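Ammonium transporter (PDB 6EU6) probably senses ammonium as the Amt-family membrane domain of a sensor histidine kinase and signals it across the membrane. Local coordinates at residues N9-M23 against F218-V231. Sequence-based numbering, arbitrary orientation.
Sequences NHLWVIMAACMVFLM and FGWFGFNGGSLLRV
Ala16 and Gly222 are the closest CA pair, 4.0 Å apart, where helix segments 9-23 and 218-226 run roughly antiparallel at 141° with axes 7.3 Å apart. Glycines permit this spacing: at Gly219, Gly222, Gly225 and Gly226 a modelled CB would collide with the facing helix, and the CB of Ala16 instead lies 3.5 Å from Gly226 CA. Trp12, its CG anti to the backbone N (chi1 171°), reaches across so that NE1 donates to Gly225 O at 2.8 Å; Gly225 O lies near the indole plane, whereas NE1 sits well above the plane of the carbonyl. With the indole replaced by the methyl of an alanine, Gly225 O would probably lose this donor and a gap open beside Gly225 and Gly226. Val231 CG2 packs on the tryptophan CB. Beyond the helix end, Val231 N donates to Asn9 OD1 (3.0 Å), an oxygen also gripped by Gln5 NE2, tying the loop to the first helix. At the far end, Met23 bends at chi3 (75°) and sets CE over the five-membered ring of Trp220, 3.8 Å from its centroid, a CH-pi contact; SD stands above the same face, farther off. Met19 CE lies over one face of the Phe218 ring, displaced toward its rim; both pairs are Met-aromatic contacts. Val20 CG2 meets Phe223 N at 3.4 Å, and the Phe223 ring stacks on Phe103. Phe221 meets Phe21 of the third subunit edge-to-face, placing this pair beside the trimer interface. Such close, glycine-mediated antiparallel helix packing is characteristic of polytopic membrane proteins, here within the helical bundle of the trimeric Amt fold.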
loop_
_atom_site.group_PDB
_atom_site.type_symbol
_atom_site.label_atom_id
_atom_site.label_comp_id
_atom_site.label_asym_id
_atom_site.label_seq_id
_atom_site.Cartn_x
_atom_site.Cartn_y
_atom_site.Cartn_z
ATOM N N ASN A 9 -22.116 0.706 3.238
ATOM C CA ASN A 9 -21.695 -0.520 3.868
ATOM C C ASN A 9 -20.928 -1.370 2.864
ATOM O O ASN A 9 -19.872 -1.941 3.192
ATOM C CB ASN A 9 -22.879 -1.305 4.405
ATOM C CG ASN A 9 -23.450 -0.726 5.650
ATOM O OD1 ASN A 9 -22.946 0.179 6.296
ATOM N ND2 ASN A 9 -24.584 -1.233 5.991
ATOM N N HIS A 10 -21.395 -1.397 1.627
ATOM C CA HIS A 10 -20.623 -1.972 0.520
ATOM C C HIS A 10 -19.274 -1.326 0.330
ATOM O O HIS A 10 -18.279 -1.996 0.210
ATOM C CB HIS A 10 -21.360 -1.884 -0.820
ATOM C CG HIS A 10 -22.407 -2.921 -1.005
ATOM N ND1 HIS A 10 -22.118 -4.192 -1.420
ATOM C CD2 HIS A 10 -23.753 -2.855 -0.934
ATOM C CE1 HIS A 10 -23.225 -4.890 -1.527
ATOM N NE2 HIS A 10 -24.226 -4.108 -1.224
ATOM N N LEU A 11 -19.257 -0.010 0.297
ATOM C CA LEU A 11 -18.048 0.708 0.101
ATOM C C LEU A 11 -17.008 0.311 1.152
ATOM O O LEU A 11 -15.833 0.051 0.799
ATOM C CB LEU A 11 -18.314 2.201 0.135
ATOM C CG LEU A 11 -17.108 3.144 0.019
ATOM C CD1 LEU A 11 -16.278 2.819 -1.211
ATOM C CD2 LEU A 11 -17.612 4.594 -0.011
ATOM N N TRP A 12 -17.417 0.296 2.437
ATOM C CA TRP A 12 -16.440 0.022 3.487
ATOM C C TRP A 12 -15.968 -1.444 3.404
ATOM O O TRP A 12 -14.753 -1.730 3.408
ATOM C CB TRP A 12 -16.966 0.356 4.851
ATOM C CG TRP A 12 -16.067 -0.112 6.003
ATOM C CD1 TRP A 12 -16.458 -0.808 7.114
ATOM C CD2 TRP A 12 -14.646 0.082 6.141
ATOM N NE1 TRP A 12 -15.402 -1.061 7.915
ATOM C CE2 TRP A 12 -14.273 -0.510 7.366
ATOM C CE3 TRP A 12 -13.641 0.692 5.330
ATOM C CZ2 TRP A 12 -12.936 -0.530 7.821
ATOM C CZ3 TRP A 12 -12.298 0.670 5.774
ATOM C CH2 TRP A 12 -11.970 0.064 7.035
ATOM N N VAL A 13 -16.907 -2.386 3.264
ATOM C CA VAL A 13 -16.541 -3.788 3.254
ATOM C C VAL A 13 -15.587 -4.058 2.103
ATOM O O VAL A 13 -14.634 -4.808 2.242
ATOM C CB VAL A 13 -17.791 -4.677 3.260
ATOM C CG1 VAL A 13 -17.448 -6.127 3.015
ATOM C CG2 VAL A 13 -18.485 -4.542 4.626
ATOM N N ILE A 14 -15.845 -3.462 0.941
ATOM C CA ILE A 14 -15.003 -3.730 -0.236
ATOM C C ILE A 14 -13.637 -3.060 -0.083
ATOM O O ILE A 14 -12.596 -3.657 -0.391
ATOM C CB ILE A 14 -15.747 -3.432 -1.592
ATOM C CG1 ILE A 14 -15.216 -4.262 -2.703
ATOM C CG2 ILE A 14 -15.563 -2.002 -1.981
ATOM C CD1 ILE A 14 -15.553 -5.722 -2.666
ATOM N N MET A 15 -13.616 -1.867 0.480
ATOM C CA MET A 15 -12.322 -1.207 0.775
ATOM C C MET A 15 -11.476 -2.049 1.761
ATOM O O MET A 15 -10.277 -2.286 1.560
ATOM C CB MET A 15 -12.522 0.206 1.326
ATOM C CG MET A 15 -12.369 1.345 0.318
ATOM S SD MET A 15 -10.674 1.324 -0.491
ATOM C CE MET A 15 -9.412 0.617 0.550
ATOM N N ALA A 16 -12.106 -2.477 2.842
ATOM C CA ALA A 16 -11.464 -3.352 3.820
ATOM C C ALA A 16 -10.985 -4.604 3.169
ATOM O O ALA A 16 -9.902 -5.076 3.479
ATOM C CB ALA A 16 -12.433 -3.664 4.949
ATOM N N ALA A 17 -11.771 -5.165 2.264
ATOM C CA ALA A 17 -11.354 -6.377 1.623
ATOM C C ALA A 17 -10.062 -6.163 0.798
ATOM O O ALA A 17 -9.150 -7.017 0.747
ATOM C CB ALA A 17 -12.458 -6.944 0.755
ATOM N N CYS A 18 -10.008 -5.056 0.126
ATOM C CA CYS A 18 -8.835 -4.728 -0.644
ATOM C C CYS A 18 -7.626 -4.534 0.301
ATOM O O CYS A 18 -6.499 -4.915 -0.034
ATOM C CB CYS A 18 -9.035 -3.463 -1.471
ATOM S SG CYS A 18 -10.277 -3.629 -2.771
ATOM N N MET A 19 -7.846 -3.953 1.475
ATOM C CA MET A 19 -6.729 -3.806 2.417
ATOM C C MET A 19 -6.235 -5.193 2.859
ATOM O O MET A 19 -5.038 -5.442 3.044
ATOM C CB MET A 19 -7.151 -2.964 3.637
ATOM C CG MET A 19 -7.532 -1.567 3.322
ATOM S SD MET A 19 -8.326 -0.647 4.630
ATOM C CE MET A 19 -6.967 -0.507 5.821
ATOM N N VAL A 20 -7.169 -6.083 3.117
ATOM C CA VAL A 20 -6.816 -7.477 3.453
ATOM C C VAL A 20 -6.131 -8.220 2.316
ATOM O O VAL A 20 -5.172 -8.996 2.512
ATOM C CB VAL A 20 -8.076 -8.263 3.898
ATOM C CG1 VAL A 20 -7.729 -9.736 4.137
ATOM C CG2 VAL A 20 -8.644 -7.625 5.183
ATOM N N PHE A 21 -6.520 -7.919 1.069
ATOM C CA PHE A 21 -5.765 -8.484 -0.055
ATOM C C PHE A 21 -4.278 -8.092 0.034
ATOM O O PHE A 21 -3.369 -8.859 -0.255
ATOM C CB PHE A 21 -6.354 -8.013 -1.421
ATOM C CG PHE A 21 -5.596 -8.532 -2.571
ATOM C CD1 PHE A 21 -5.886 -9.784 -3.109
ATOM C CD2 PHE A 21 -4.579 -7.792 -3.118
ATOM C CE1 PHE A 21 -5.176 -10.248 -4.227
ATOM C CE2 PHE A 21 -3.846 -8.277 -4.204
ATOM C CZ PHE A 21 -4.132 -9.513 -4.742
ATOM N N LEU A 22 -4.054 -6.846 0.402
ATOM C CA LEU A 22 -2.697 -6.326 0.490
ATOM C C LEU A 22 -1.844 -7.002 1.604
ATOM O O LEU A 22 -0.617 -7.033 1.484
ATOM C CB LEU A 22 -2.736 -4.818 0.759
ATOM C CG LEU A 22 -1.484 -4.059 0.360
ATOM C CD1 LEU A 22 -1.248 -4.171 -1.117
ATOM C CD2 LEU A 22 -1.655 -2.598 0.745
ATOM N N MET A 23 -2.501 -7.638 2.568
ATOM C CA MET A 23 -1.809 -8.524 3.500
ATOM C C MET A 23 -1.124 -9.648 2.789
ATOM O O MET A 23 -0.150 -10.143 3.262
ATOM C CB MET A 23 -2.765 -9.067 4.550
ATOM C CG MET A 23 -3.285 -7.988 5.452
ATOM S SD MET A 23 -4.521 -8.626 6.610
ATOM C CE MET A 23 -3.557 -9.525 7.821
ATOM N N PHE A 218 -1.238 -2.584 8.695
ATOM C CA PHE A 218 -2.151 -1.822 7.863
ATOM C C PHE A 218 -3.306 -2.654 7.392
ATOM O O PHE A 218 -4.433 -2.294 7.584
ATOM C CB PHE A 218 -1.414 -1.310 6.650
ATOM C CG PHE A 218 -2.277 -0.664 5.658
ATOM C CD1 PHE A 218 -2.597 0.691 5.773
ATOM C CD2 PHE A 218 -2.697 -1.355 4.561
ATOM C CE1 PHE A 218 -3.370 1.316 4.814
ATOM C CE2 PHE A 218 -3.532 -0.771 3.603
ATOM C CZ PHE A 218 -3.870 0.579 3.726
ATOM N N GLY A 219 -3.024 -3.779 6.779
ATOM C CA GLY A 219 -4.098 -4.693 6.399
ATOM C C GLY A 219 -5.035 -5.141 7.498
ATOM O O GLY A 219 -6.248 -5.313 7.260
ATOM N N TRP A 220 -4.488 -5.345 8.698
ATOM C CA TRP A 220 -5.312 -5.779 9.858
ATOM C C TRP A 220 -6.350 -4.739 10.222
ATOM O O TRP A 220 -7.393 -5.084 10.777
ATOM C CB TRP A 220 -4.435 -6.152 11.099
ATOM C CG TRP A 220 -4.377 -7.588 11.289
ATOM C CD1 TRP A 220 -5.443 -8.413 11.527
ATOM C CD2 TRP A 220 -3.211 -8.429 11.298
ATOM N NE1 TRP A 220 -4.995 -9.732 11.655
ATOM C CE2 TRP A 220 -3.643 -9.761 11.559
ATOM C CE3 TRP A 220 -1.854 -8.188 11.204
ATOM C CZ2 TRP A 220 -2.776 -10.819 11.648
ATOM C CZ3 TRP A 220 -0.987 -9.260 11.285
ATOM C CH2 TRP A 220 -1.466 -10.563 11.500
ATOM N N PHE A 221 -6.092 -3.456 9.887
ATOM C CA PHE A 221 -7.110 -2.441 10.030
ATOM C C PHE A 221 -8.380 -2.760 9.252
ATOM O O PHE A 221 -9.538 -2.589 9.785
ATOM C CB PHE A 221 -6.607 -1.023 9.646
ATOM C CG PHE A 221 -5.519 -0.468 10.554
ATOM C CD1 PHE A 221 -5.482 -0.756 11.922
ATOM C CD2 PHE A 221 -4.509 0.321 10.032
ATOM C CE1 PHE A 221 -4.479 -0.235 12.720
ATOM C CE2 PHE A 221 -3.490 0.812 10.837
ATOM C CZ PHE A 221 -3.503 0.539 12.180
ATOM N N GLY A 222 -8.192 -3.232 8.010
ATOM C CA GLY A 222 -9.328 -3.676 7.208
ATOM C C GLY A 222 -9.902 -4.989 7.727
ATOM O O GLY A 222 -11.104 -5.228 7.733
ATOM N N PHE A 223 -9.008 -5.875 8.107
ATOM C CA PHE A 223 -9.427 -7.195 8.630
ATOM C C PHE A 223 -10.392 -7.049 9.781
ATOM O O PHE A 223 -11.520 -7.607 9.759
ATOM C CB PHE A 223 -8.144 -7.925 9.015
ATOM C CG PHE A 223 -8.231 -9.401 8.951
ATOM C CD1 PHE A 223 -8.656 -10.102 10.088
ATOM C CD2 PHE A 223 -7.701 -10.085 7.908
ATOM C CE1 PHE A 223 -8.678 -11.496 10.058
ATOM C CE2 PHE A 223 -7.793 -11.477 7.838
ATOM C CZ PHE A 223 -8.306 -12.161 8.923
ATOM N N ASN A 224 -10.021 -6.167 10.733
ATOM C CA ASN A 224 -10.845 -5.870 11.899
ATOM C C ASN A 224 -12.002 -4.896 11.625
ATOM O O ASN A 224 -13.158 -5.201 11.885
ATOM C CB ASN A 224 -9.989 -5.339 13.046
ATOM C CG ASN A 224 -9.237 -6.462 13.786
ATOM O OD1 ASN A 224 -8.117 -6.760 13.519
ATOM N ND2 ASN A 224 -9.878 -7.017 14.769
ATOM N N GLY A 225 -11.687 -3.715 11.117
ATOM C CA GLY A 225 -12.717 -2.741 10.783
ATOM C C GLY A 225 -13.776 -3.259 9.840
ATOM O O GLY A 225 -14.960 -2.934 9.980
ATOM N N GLY A 226 -13.350 -3.954 8.807
ATOM C CA GLY A 226 -14.280 -4.497 7.792
ATOM C C GLY A 226 -15.226 -5.521 8.431
ATOM O O GLY A 226 -16.380 -5.732 7.935
ATOM N N SER A 227 -14.797 -6.152 9.537
ATOM C CA SER A 227 -15.616 -7.232 10.132
ATOM C C SER A 227 -16.891 -6.715 10.829
ATOM O O SER A 227 -17.758 -7.512 11.182
ATOM C CB SER A 227 -14.805 -8.183 11.017
ATOM O OG SER A 227 -13.876 -8.977 10.257
ATOM N N LEU A 228 -16.986 -5.410 11.080
ATOM C CA LEU A 228 -18.260 -4.783 11.442
ATOM C C LEU A 228 -19.326 -5.030 10.377
ATOM O O LEU A 228 -20.527 -5.050 10.655
ATOM C CB LEU A 228 -18.080 -3.285 11.631
ATOM C CG LEU A 228 -17.241 -2.891 12.837
ATOM C CD1 LEU A 228 -17.026 -1.391 12.889
ATOM C CD2 LEU A 228 -17.888 -3.341 14.136
ATOM N N LEU A 229 -18.894 -5.226 9.136
ATOM C CA LEU A 229 -19.799 -5.420 8.014
ATOM C C LEU A 229 -20.739 -4.229 7.777
ATOM O O LEU A 229 -21.678 -4.345 7.075
ATOM C CB LEU A 229 -20.553 -6.738 8.142
ATOM C CG LEU A 229 -19.655 -7.944 8.144
ATOM C CD1 LEU A 229 -20.467 -9.215 8.351
ATOM C CD2 LEU A 229 -18.817 -8.051 6.884
ATOM N N ARG A 230 -20.423 -3.073 8.354
ATOM C CA ARG A 230 -21.257 -1.883 8.213
ATOM C C ARG A 230 -20.440 -0.715 8.733
ATOM O O ARG A 230 -19.462 -0.912 9.446
ATOM C CB ARG A 230 -22.569 -1.977 9.002
ATOM C CG ARG A 230 -22.421 -1.691 10.490
ATOM C CD ARG A 230 -23.781 -1.686 11.179
ATOM N NE ARG A 230 -24.782 -1.506 10.153
ATOM C CZ ARG A 230 -25.188 -0.323 9.694
ATOM N NH1 ARG A 230 -24.715 0.829 10.231
ATOM N NH2 ARG A 230 -26.076 -0.316 8.714
ATOM N N VAL A 231 -20.827 0.494 8.360
ATOM C CA VAL A 231 -20.131 1.657 8.848
ATOM C C VAL A 231 -20.910 2.217 9.970
ATOM O O VAL A 231 -22.069 2.499 9.806
ATOM C CB VAL A 231 -20.043 2.736 7.755
ATOM C CG1 VAL A 231 -19.217 3.896 8.250
ATOM C CG2 VAL A 231 -19.480 2.153 6.458
#